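Long-range contacts in glycerophosphodiester phosphodiesterase (Thermotoga maritima, PDB 1O1Z), which belongs to the glycerophosphodiester phosphodiesterase family and folds as a TIM barrel, an eight-stranded parallel beta barrel surrounded by helices: residues E95-V100 against K124-L129; N42-D47 against K104-E109; N28-F33 against K89-K94. One frame throughout, in Å; residues are numbered along the deposited sequence.

Contact 1: residues E95-V100 against K124-L129; sequences EVFENV and KKRKNL. With NA (sodium ion), chain B.
One face of the Phe97 ring is covered by the aliphatic part of Arg126: CG stands over the ring centre, 4.0 Å from the centroid, in a CH-pi contact. Farther along the same side chain the guanidinium plane lies only 13° from the ring plane, and one guanidinium face meets Phe97 CD1, offset toward the rim. Lys125 CE comes to the ring at its edge, whereas Leu129 CD2 approaches Phe97 CE1 obliquely at 3.9 Å. The edge of the guanidinium is given to Val100. NH1 and NH2 of Arg126 grip one oxygen end-on, Val100 O lying in the guanidinium plane 2.8 Å from NH2 and 3.0 Å from NH1. NH2 reaches it from above the carbonyl plane, NH1 nearly along the C=O axis. NH1 also makes a weak, bent bond to Phe97 O (121° at the hydrogen). This puts the guanidinium among carbonyls near the C-terminal end of helix 93-99, where the helix dipole would probably favour a positive group. At the other end of the residue, Arg126 O binds the sodium ion at 2.2 Å, together with Ser123 O and a water. The contact thus joins helix 93-99 to the loop between helix 116-123 and strand 129-133; Ser123 touches Phe97 and Leu129, and the Ile106 side chain of strand 105-110 touches Phe97, Arg126 and Leu129.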
loop_
_atom_site.group_PDB
_atom_site.type_symbol
_atom_site.label_atom_id
_atom_site.label_comp_id
_atom_site.label_asym_id
_atom_site.label_seq_id
_atom_site.Cartn_x
_atom_site.Cartn_y
_atom_site.Cartn_z
ATOM N N GLU A 95 -6.275 10.816 -11.007
ATOM C CA GLU A 95 -6.879 9.929 -12.003
ATOM C C GLU A 95 -7.312 8.576 -11.423
ATOM O O GLU A 95 -8.353 8.022 -11.803
ATOM C CB GLU A 95 -5.917 9.740 -13.181
ATOM C CG GLU A 95 -5.755 10.995 -13.992
ATOM C CD GLU A 95 -4.733 10.887 -15.094
ATOM O OE1 GLU A 95 -3.561 10.550 -14.813
ATOM O OE2 GLU A 95 -5.107 11.157 -16.249
ATOM N N VAL A 96 -6.546 8.048 -10.473
ATOM C CA VAL A 96 -6.953 6.804 -9.815
ATOM C C VAL A 96 -8.289 7.000 -9.104
ATOM O O VAL A 96 -9.183 6.167 -9.217
ATOM C CB VAL A 96 -5.880 6.280 -8.855
ATOM C CG1 VAL A 96 -6.363 5.047 -8.143
ATOM C CG2 VAL A 96 -4.590 5.984 -9.609
ATOM N N PHE A 97 -8.425 8.114 -8.382
ATOM C CA PHE A 97 -9.671 8.391 -7.661
ATOM C C PHE A 97 -10.859 8.487 -8.624
ATOM O O PHE A 97 -11.955 8.073 -8.279
ATOM C CB PHE A 97 -9.582 9.702 -6.869
ATOM C CG PHE A 97 -8.703 9.673 -5.643
ATOM C CD1 PHE A 97 -8.072 8.536 -5.177
ATOM C CD2 PHE A 97 -8.526 10.844 -4.926
ATOM C CE1 PHE A 97 -7.286 8.575 -4.030
ATOM C CE2 PHE A 97 -7.747 10.870 -3.792
ATOM C CZ PHE A 97 -7.149 9.744 -3.347
ATOM N N GLU A 98 -10.630 9.023 -9.828
ATOM C CA GLU A 98 -11.694 9.126 -10.837
ATOM C C GLU A 98 -12.130 7.773 -11.397
ATOM O O GLU A 98 -13.238 7.649 -11.936
ATOM C CB GLU A 98 -11.213 10.048 -11.976
ATOM C CG GLU A 98 -11.115 11.491 -11.540
ATOM C CD GLU A 98 -10.350 12.398 -12.503
ATOM O OE1 GLU A 98 -9.811 11.915 -13.523
ATOM O OE2 GLU A 98 -10.285 13.614 -12.220
ATOM N N ASN A 99 -11.276 6.761 -11.285
ATOM C CA ASN A 99 -11.492 5.446 -11.891
ATOM C C ASN A 99 -11.718 4.257 -10.941
ATOM O O ASN A 99 -12.014 3.131 -11.389
ATOM C CB ASN A 99 -10.342 5.174 -12.857
ATOM C CG ASN A 99 -10.424 6.054 -14.082
ATOM O OD1 ASN A 99 -11.257 5.805 -14.968
ATOM N ND2 ASN A 99 -9.609 7.109 -14.132
ATOM N N VAL A 100 -11.602 4.506 -9.639
ATOM C CA VAL A 100 -11.833 3.497 -8.613
ATOM C C VAL A 100 -12.886 4.039 -7.648
ATOM O O VAL A 100 -12.706 5.105 -7.060
ATOM C CB VAL A 100 -10.532 3.167 -7.842
ATOM C CG1 VAL A 100 -10.791 2.172 -6.705
ATOM C CG2 VAL A 100 -9.478 2.613 -8.800
ATOM N N LYS A 124 -8.645 14.816 0.879
ATOM C CA LYS A 124 -9.669 15.347 1.777
ATOM C C LYS A 124 -11.053 14.947 1.425
ATOM O O LYS A 124 -11.856 14.647 2.321
ATOM C CB LYS A 124 -9.610 16.875 1.852
ATOM C CG LYS A 124 -8.506 17.307 2.769
ATOM C CD LYS A 124 -8.437 18.809 2.939
ATOM C CE LYS A 124 -7.375 19.171 3.961
ATOM N NZ LYS A 124 -7.082 20.627 3.927
ATOM N N LYS A 125 -11.323 14.919 0.132
ATOM C CA LYS A 125 -12.655 14.634 -0.380
ATOM C C LYS A 125 -13.038 13.145 -0.401
ATOM O O LYS A 125 -14.209 12.806 -0.585
ATOM C CB LYS A 125 -12.734 15.147 -1.811
ATOM C CG LYS A 125 -11.784 14.437 -2.782
ATOM C CD LYS A 125 -11.833 15.019 -4.172
ATOM C CE LYS A 125 -10.523 14.782 -4.907
ATOM N NZ LYS A 125 -9.457 15.762 -4.507
ATOM N N ARG A 126 -12.049 12.270 -0.264
ATOM C CA ARG A 126 -12.207 10.866 -0.600
ATOM C C ARG A 126 -12.157 9.980 0.645
ATOM O O ARG A 126 -11.237 10.123 1.437
ATOM C CB ARG A 126 -11.029 10.545 -1.512
ATOM C CG ARG A 126 -10.843 9.147 -1.830
ATOM C CD ARG A 126 -11.742 8.708 -2.869
ATOM N NE ARG A 126 -11.483 7.322 -3.186
ATOM C CZ ARG A 126 -11.796 6.772 -4.334
ATOM N NH1 ARG A 126 -12.349 7.510 -5.323
ATOM N NH2 ARG A 126 -11.556 5.485 -4.490
ATOM N N LYS A 127 -13.110 9.061 0.811
ATOM C CA LYS A 127 -13.064 8.073 1.885
ATOM C C LYS A 127 -12.373 6.743 1.479
ATOM O O LYS A 127 -11.913 6.569 0.341
ATOM C CB LYS A 127 -14.461 7.783 2.443
ATOM C CG LYS A 127 -15.357 6.980 1.517
ATOM C CD LYS A 127 -16.727 6.685 2.042
ATOM C CE LYS A 127 -17.580 5.979 0.975
ATOM N NZ LYS A 127 -19.006 5.904 1.294
ATOM N N ASN A 128 -12.243 5.849 2.447
ATOM C CA ASN A 128 -11.647 4.517 2.265
ATOM C C ASN A 128 -10.200 4.548 1.779
ATOM O O ASN A 128 -9.798 3.756 0.936
ATOM C CB ASN A 128 -12.539 3.625 1.393
ATOM C CG ASN A 128 -13.684 3.034 2.185
ATOM O OD1 ASN A 128 -13.471 2.542 3.317
ATOM N ND2 ASN A 128 -14.862 3.015 1.603
ATOM N N LEU A 129 -9.407 5.410 2.386
ATOM C CA LEU A 129 -7.981 5.479 2.155
ATOM C C LEU A 129 -7.221 4.989 3.370
ATOM O O LEU A 129 -7.643 5.225 4.524
ATOM C CB LEU A 129 -7.556 6.910 1.873
ATOM C CG LEU A 129 -8.239 7.538 0.692
ATOM C CD1 LEU A 129 -7.774 8.958 0.531
ATOM C CD2 LEU A 129 -8.010 6.745 -0.606
HETATM NA NA NA B . -10.236 11.440 2.915
HETATM O O HOH W 1 -8.018 11.502 3.776
#

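Contact 2: residues N42-D47 against K104-E109; sequences NGVELD and KIINIE
Val44 and Leu46 pair in register with Ile106 and Ile108 as two neighbouring parallel strands of the TIM barrel, the short segments running 12° apart. The backbone is the tight part. Five hydrogen bonds stitch it, from Ile105 N to Asn42 O at one end to Glu109 N on Leu46 O, 2.8 Å long, at the other. Toward the surrounding helices the strands present Val44, Leu46, Ile106 and Ile108. Leu46 CG sits between its own backbone N and carbonyl carbon (chi1 58°), and CD2 beyond it rests on Ile106 CG2 at 3.8 Å; Phe33 of helix 30-38 covers Val44 and Leu46. The barrel interior receives Glu45, Asp47, Asn107 and Glu109. Here Glu45 CG packs 3.2 Å from Asn107 OD1, while Glu109 OE1 lies 3.3 Å from Asp47 OD2 and 3.5 Å from Glu45 OE2, a close grouping of carboxylate oxygens. This acidic group sits toward the C-terminal ends of the strands, the side on which TIM barrels carry their active sites. Glu109 OE2 pairs with Lys111, Asp47 OD1 accepts from Asn28, and Asn107 ND2 donates to Ile130 O. The opposite, N-terminal end is looser: water 2 links Asn42 ND2 and Lys104 NZ through two weak bonds, and Asn42 OD1 accepts from Val15 N. Just inside it the strands close up again, and Gly43 CA comes to 3.0 Å from Ile105 O in a CA-H...O contact.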
loop_
_atom_site.group_PDB
_atom_site.type_symbol
_atom_site.label_atom_id
_atom_site.label_comp_id
_atom_site.label_asym_id
_atom_site.label_seq_id
_atom_site.Cartn_x
_atom_site.Cartn_y
_atom_site.Cartn_z
ATOM N N ASN A 42 -10.925 -6.117 -2.779
ATOM C CA ASN A 42 -11.525 -5.086 -1.946
ATOM C C ASN A 42 -10.919 -3.709 -2.217
ATOM O O ASN A 42 -11.464 -2.701 -1.779
ATOM C CB ASN A 42 -11.327 -5.437 -0.484
ATOM C CG ASN A 42 -12.014 -6.711 -0.117
ATOM O OD1 ASN A 42 -11.439 -7.781 -0.150
ATOM N ND2 ASN A 42 -13.327 -6.613 0.118
ATOM N N GLY A 43 -9.769 -3.672 -2.884
ATOM C CA GLY A 43 -9.099 -2.435 -3.210
ATOM C C GLY A 43 -7.730 -2.679 -3.807
ATOM O O GLY A 43 -7.436 -3.776 -4.267
ATOM N N VAL A 44 -6.900 -1.652 -3.780
ATOM C CA VAL A 44 -5.580 -1.698 -4.374
ATOM C C VAL A 44 -4.591 -0.993 -3.490
ATOM O O VAL A 44 -4.987 -0.160 -2.684
ATOM C CB VAL A 44 -5.568 -1.050 -5.772
ATOM C CG1 VAL A 44 -6.480 -1.783 -6.771
ATOM C CG2 VAL A 44 -5.953 0.439 -5.715
ATOM N N GLU A 45 -3.329 -1.355 -3.620
ATOM C CA GLU A 45 -2.208 -0.630 -3.022
ATOM C C GLU A 45 -1.454 0.024 -4.157
ATOM O O GLU A 45 -1.294 -0.557 -5.248
ATOM C CB GLU A 45 -1.328 -1.605 -2.232
ATOM C CG GLU A 45 -0.131 -1.012 -1.525
ATOM C CD GLU A 45 1.094 -0.777 -2.408
ATOM O OE1 GLU A 45 1.225 -1.406 -3.485
ATOM O OE2 GLU A 45 1.954 0.062 -2.009
ATOM N N LEU A 46 -0.962 1.234 -3.913
ATOM C CA LEU A 46 -0.182 1.944 -4.921
ATOM C C LEU A 46 0.835 2.845 -4.257
ATOM O O LEU A 46 0.779 3.064 -3.052
ATOM C CB LEU A 46 -1.116 2.709 -5.847
ATOM C CG LEU A 46 -2.053 3.744 -5.236
ATOM C CD1 LEU A 46 -1.330 5.050 -4.893
ATOM C CD2 LEU A 46 -3.214 4.027 -6.167
ATOM N N ASP A 47 1.766 3.379 -5.046
ATOM C CA ASP A 47 2.901 4.133 -4.570
ATOM C C ASP A 47 2.875 5.532 -5.154
ATOM O O ASP A 47 2.656 5.660 -6.348
ATOM C CB ASP A 47 4.168 3.464 -5.069
ATOM C CG ASP A 47 4.188 2.005 -4.729
ATOM O OD1 ASP A 47 4.037 1.117 -5.616
ATOM O OD2 ASP A 47 4.228 1.675 -3.518
ATOM N N LYS A 104 -14.296 1.117 -2.623
ATOM C CA LYS A 104 -13.105 0.272 -2.618
ATOM C C LYS A 104 -11.987 0.982 -1.884
ATOM O O LYS A 104 -11.898 2.214 -1.875
ATOM C CB LYS A 104 -12.665 -0.031 -4.050
ATOM C CG LYS A 104 -13.733 -0.614 -4.944
ATOM C CD LYS A 104 -14.208 -1.948 -4.487
ATOM C CE LYS A 104 -15.487 -2.369 -5.243
ATOM N NZ LYS A 104 -15.822 -3.759 -4.927
ATOM N N ILE A 105 -11.102 0.202 -1.279
ATOM C CA ILE A 105 -9.999 0.740 -0.486
ATOM C C ILE A 105 -8.849 1.102 -1.392
ATOM O O ILE A 105 -8.475 0.320 -2.292
ATOM C CB ILE A 105 -9.550 -0.325 0.543
ATOM C CG1 ILE A 105 -10.706 -0.620 1.509
ATOM C CG2 ILE A 105 -8.248 0.040 1.234
ATOM C CD1 ILE A 105 -10.496 -1.860 2.344
ATOM N N ILE A 106 -8.224 2.237 -1.124
ATOM C CA ILE A 106 -6.946 2.549 -1.742
ATOM C C ILE A 106 -5.905 2.754 -0.644
ATOM O O ILE A 106 -6.040 3.655 0.192
ATOM C CB ILE A 106 -6.998 3.780 -2.649
ATOM C CG1 ILE A 106 -8.036 3.604 -3.766
ATOM C CG2 ILE A 106 -5.658 4.023 -3.286
ATOM C CD1 ILE A 106 -8.260 4.881 -4.579
ATOM N N ASN A 107 -4.913 1.892 -0.626
ATOM C CA ASN A 107 -3.782 1.981 0.279
ATOM C C ASN A 107 -2.698 2.734 -0.461
ATOM O O ASN A 107 -2.124 2.223 -1.401
ATOM C CB ASN A 107 -3.328 0.585 0.701
ATOM C CG ASN A 107 -2.053 0.565 1.450
ATOM O OD1 ASN A 107 -1.361 -0.458 1.421
ATOM N ND2 ASN A 107 -1.718 1.651 2.152
ATOM N N ILE A 108 -2.479 3.983 -0.054
ATOM C CA ILE A 108 -1.485 4.851 -0.668
ATOM C C ILE A 108 -0.196 4.773 0.114
ATOM O O ILE A 108 -0.139 5.242 1.238
ATOM C CB ILE A 108 -2.013 6.306 -0.668
ATOM C CG1 ILE A 108 -3.336 6.434 -1.421
ATOM C CG2 ILE A 108 -1.001 7.272 -1.253
ATOM C CD1 ILE A 108 -4.061 7.734 -1.190
ATOM N N GLU A 109 0.847 4.208 -0.489
ATOM C CA GLU A 109 2.161 4.187 0.122
ATOM C C GLU A 109 2.885 5.454 -0.282
ATOM O O GLU A 109 3.142 5.702 -1.461
ATOM C CB GLU A 109 2.982 2.947 -0.238
ATOM C CG GLU A 109 4.340 3.006 0.458
ATOM C CD GLU A 109 5.317 1.894 0.164
ATOM O OE1 GLU A 109 4.934 0.859 -0.408
ATOM O OE2 GLU A 109 6.510 2.095 0.507
HETATM O O HOH W 2 -15.278 -4.532 -1.755
#

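Contact 3: residues N28-F33 against K89-K94; sequences NTLEAF and KITTLK
Leu30 and Thr91 meet where the start of helix 30-38 rests against the loop leading into helix 93-99, a small, partly buried contact built from van der Waals touches and two bridging waters. It lies on the outer layer of the TIM barrel, with segment 89-94 at the end of the long excursion that follows strand 43-50. The Leu30 and Thr91 side chains cross at about a right angle: Leu30 CD2 comes to 3.5 Å from Thr91 OG1, a methyl laid against a hydroxyl. That OG1 is anti to its backbone N (chi1 -168°) and has its polar partner in Glu95 OE1. The methyl of the same threonine, CG2, reaches Asn28 O at 3.7 Å and stands at the edge of the Phe33 ring, 4.3 Å from CE2. Nearer the start of the loop, Thr29 CG2 packs 3.7 Å from Lys89 O. Thr29 is the N-cap of helix 30-38, its OG1 accepting from Ala32 N at 3.2 Å and also bonding to Leu26 O; Thr92 holds the corresponding position before helix 93-99. The waters do the polar work. Water 3 donates to Asn28 O at 2.7 Å and accepts from Thr91 N, while water 4 accepts from Leu30 N and donates to Lys89 O, again at 2.7 Å. Backbone groups of the two segments are therefore satisfied through solvent, which implies that two waters carry the polar coupling, while the closest direct touches set methyls against oxygens.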
loop_
_atom_site.group_PDB
_atom_site.type_symbol
_atom_site.label_atom_id
_atom_site.label_comp_id
_atom_site.label_asym_id
_atom_site.label_seq_id
_atom_site.Cartn_x
_atom_site.Cartn_y
_atom_site.Cartn_z
ATOM N N ASN A 28 0.805 -0.523 -11.337
ATOM C CA ASN A 28 0.542 0.881 -11.030
ATOM C C ASN A 28 -0.112 1.683 -12.167
ATOM O O ASN A 28 -0.098 2.916 -12.145
ATOM C CB ASN A 28 1.787 1.574 -10.456
ATOM C CG ASN A 28 1.929 1.401 -8.965
ATOM O OD1 ASN A 28 0.939 1.227 -8.241
ATOM N ND2 ASN A 28 3.168 1.416 -8.492
ATOM N N THR A 29 -0.713 0.986 -13.128
ATOM C CA THR A 29 -1.483 1.646 -14.194
ATOM C C THR A 29 -2.963 1.606 -13.916
ATOM O O THR A 29 -3.448 0.753 -13.155
ATOM C CB THR A 29 -1.258 0.980 -15.564
ATOM O OG1 THR A 29 -1.690 -0.405 -15.534
ATOM C CG2 THR A 29 0.214 0.995 -15.953
ATOM N N LEU A 30 -3.720 2.477 -14.586
ATOM C CA LEU A 30 -5.164 2.478 -14.384
ATOM C C LEU A 30 -5.746 1.126 -14.751
ATOM O O LEU A 30 -6.640 0.641 -14.075
ATOM C CB LEU A 30 -5.873 3.575 -15.187
ATOM C CG LEU A 30 -5.614 5.010 -14.778
ATOM C CD1 LEU A 30 -6.304 5.952 -15.752
ATOM C CD2 LEU A 30 -6.103 5.246 -13.354
ATOM N N GLU A 31 -5.255 0.520 -15.833
ATOM C CA GLU A 31 -5.709 -0.790 -16.228
ATOM C C GLU A 31 -5.500 -1.797 -15.108
ATOM O O GLU A 31 -6.415 -2.538 -14.764
ATOM C CB GLU A 31 -4.996 -1.254 -17.502
ATOM C CG GLU A 31 -5.405 -2.647 -17.946
ATOM C CD GLU A 31 -4.624 -3.124 -19.152
ATOM O OE1 GLU A 31 -3.388 -2.956 -19.170
ATOM O OE2 GLU A 31 -5.249 -3.696 -20.061
ATOM N N ALA A 32 -4.311 -1.817 -14.503
ATOM C CA ALA A 32 -4.047 -2.780 -13.422
ATOM C C ALA A 32 -4.997 -2.564 -12.235
ATOM O O ALA A 32 -5.508 -3.517 -11.655
ATOM C CB ALA A 32 -2.612 -2.704 -12.984
ATOM N N PHE A 33 -5.249 -1.304 -11.883
ATOM C CA PHE A 33 -6.151 -1.032 -10.758
ATOM C C PHE A 33 -7.577 -1.444 -11.087
ATOM O O PHE A 33 -8.237 -2.100 -10.292
ATOM C CB PHE A 33 -6.136 0.446 -10.364
ATOM C CG PHE A 33 -4.780 0.970 -9.965
ATOM C CD1 PHE A 33 -4.013 0.302 -9.035
ATOM C CD2 PHE A 33 -4.294 2.178 -10.457
ATOM C CE1 PHE A 33 -2.774 0.780 -8.638
ATOM C CE2 PHE A 33 -3.048 2.649 -10.068
ATOM C CZ PHE A 33 -2.291 1.965 -9.170
ATOM N N LYS A 89 0.894 5.761 -19.990
ATOM C CA LYS A 89 0.680 4.673 -19.026
ATOM C C LYS A 89 0.836 5.129 -17.582
ATOM O O LYS A 89 0.183 4.583 -16.695
ATOM C CB LYS A 89 1.616 3.492 -19.300
ATOM C CG LYS A 89 1.252 2.785 -20.579
ATOM C CD LYS A 89 2.167 1.609 -20.842
ATOM C CE LYS A 89 1.740 0.832 -22.095
ATOM N NZ LYS A 89 1.904 1.623 -23.347
ATOM N N ILE A 90 1.692 6.103 -17.324
ATOM C CA ILE A 90 1.828 6.596 -15.960
ATOM C C ILE A 90 0.590 7.385 -15.614
ATOM O O ILE A 90 0.037 8.078 -16.455
ATOM C CB ILE A 90 3.096 7.426 -15.773
ATOM C CG1 ILE A 90 3.401 7.574 -14.283
ATOM C CG2 ILE A 90 2.998 8.763 -16.463
ATOM C CD1 ILE A 90 4.803 8.170 -14.029
ATOM N N THR A 91 0.119 7.250 -14.382
ATOM C CA THR A 91 -1.060 7.938 -13.928
ATOM C C THR A 91 -0.825 8.758 -12.666
ATOM O O THR A 91 0.230 8.713 -12.071
ATOM C CB THR A 91 -2.231 6.931 -13.774
ATOM O OG1 THR A 91 -3.479 7.613 -13.588
ATOM C CG2 THR A 91 -2.087 6.033 -12.592
ATOM N N THR A 92 -1.805 9.574 -12.346
ATOM C CA THR A 92 -1.746 10.441 -11.168
ATOM C C THR A 92 -2.719 9.920 -10.135
ATOM O O THR A 92 -3.669 9.199 -10.444
ATOM C CB THR A 92 -2.127 11.849 -11.520
ATOM O OG1 THR A 92 -3.471 11.898 -12.019
ATOM C CG2 THR A 92 -1.235 12.398 -12.675
ATOM N N LEU A 93 -2.505 10.305 -8.887
ATOM C CA LEU A 93 -3.432 9.905 -7.837
ATOM C C LEU A 93 -4.846 10.424 -8.122
ATOM O O LEU A 93 -5.823 9.705 -7.934
ATOM C CB LEU A 93 -2.902 10.364 -6.481
ATOM C CG LEU A 93 -3.748 9.943 -5.294
ATOM C CD1 LEU A 93 -3.790 8.394 -5.207
ATOM C CD2 LEU A 93 -3.179 10.553 -4.019
ATOM N N LYS A 94 -4.939 11.665 -8.589
ATOM C CA LYS A 94 -6.220 12.227 -9.011
ATOM C C LYS A 94 -6.980 11.311 -9.989
ATOM O O LYS A 94 -8.203 11.058 -9.836
ATOM C CB LYS A 94 -6.004 13.600 -9.647
ATOM C CG LYS A 94 -7.243 14.224 -10.316
ATOM C CD LYS A 94 -6.931 15.621 -10.841
ATOM C CE LYS A 94 -8.142 16.243 -11.548
ATOM N NZ LYS A 94 -8.463 15.520 -12.814
HETATM O O HOH W 3 1.291 5.120 -12.893
HETATM O O HOH W 4 -2.465 4.172 -16.591
#

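From the N terminus, segment 28-33 opens contact 3 and segment 42-47 opens contact 2. Segment 89-94 then closes contact 3 after 55 intervening residues, and helix 93-99 at once opens contact 1. Segment 104-109 closes contact 2, and 124-129 closes contact 1. Contacts 3 and 1 therefore stand in series, sharing helix 93-99, while contact 2 crosses both. Strands 43-50 and 105-110 form the inner layer, with helices 30-38 and 93-99 outside it. A probable backbone bond from Ile106 N to Asn128 O joins contacts 2 and 1, Leu46 packs on Asn28 between contacts 2 and 3, and Val96 bridges to Phe33 and Thr91, so that all three contacts touch one another.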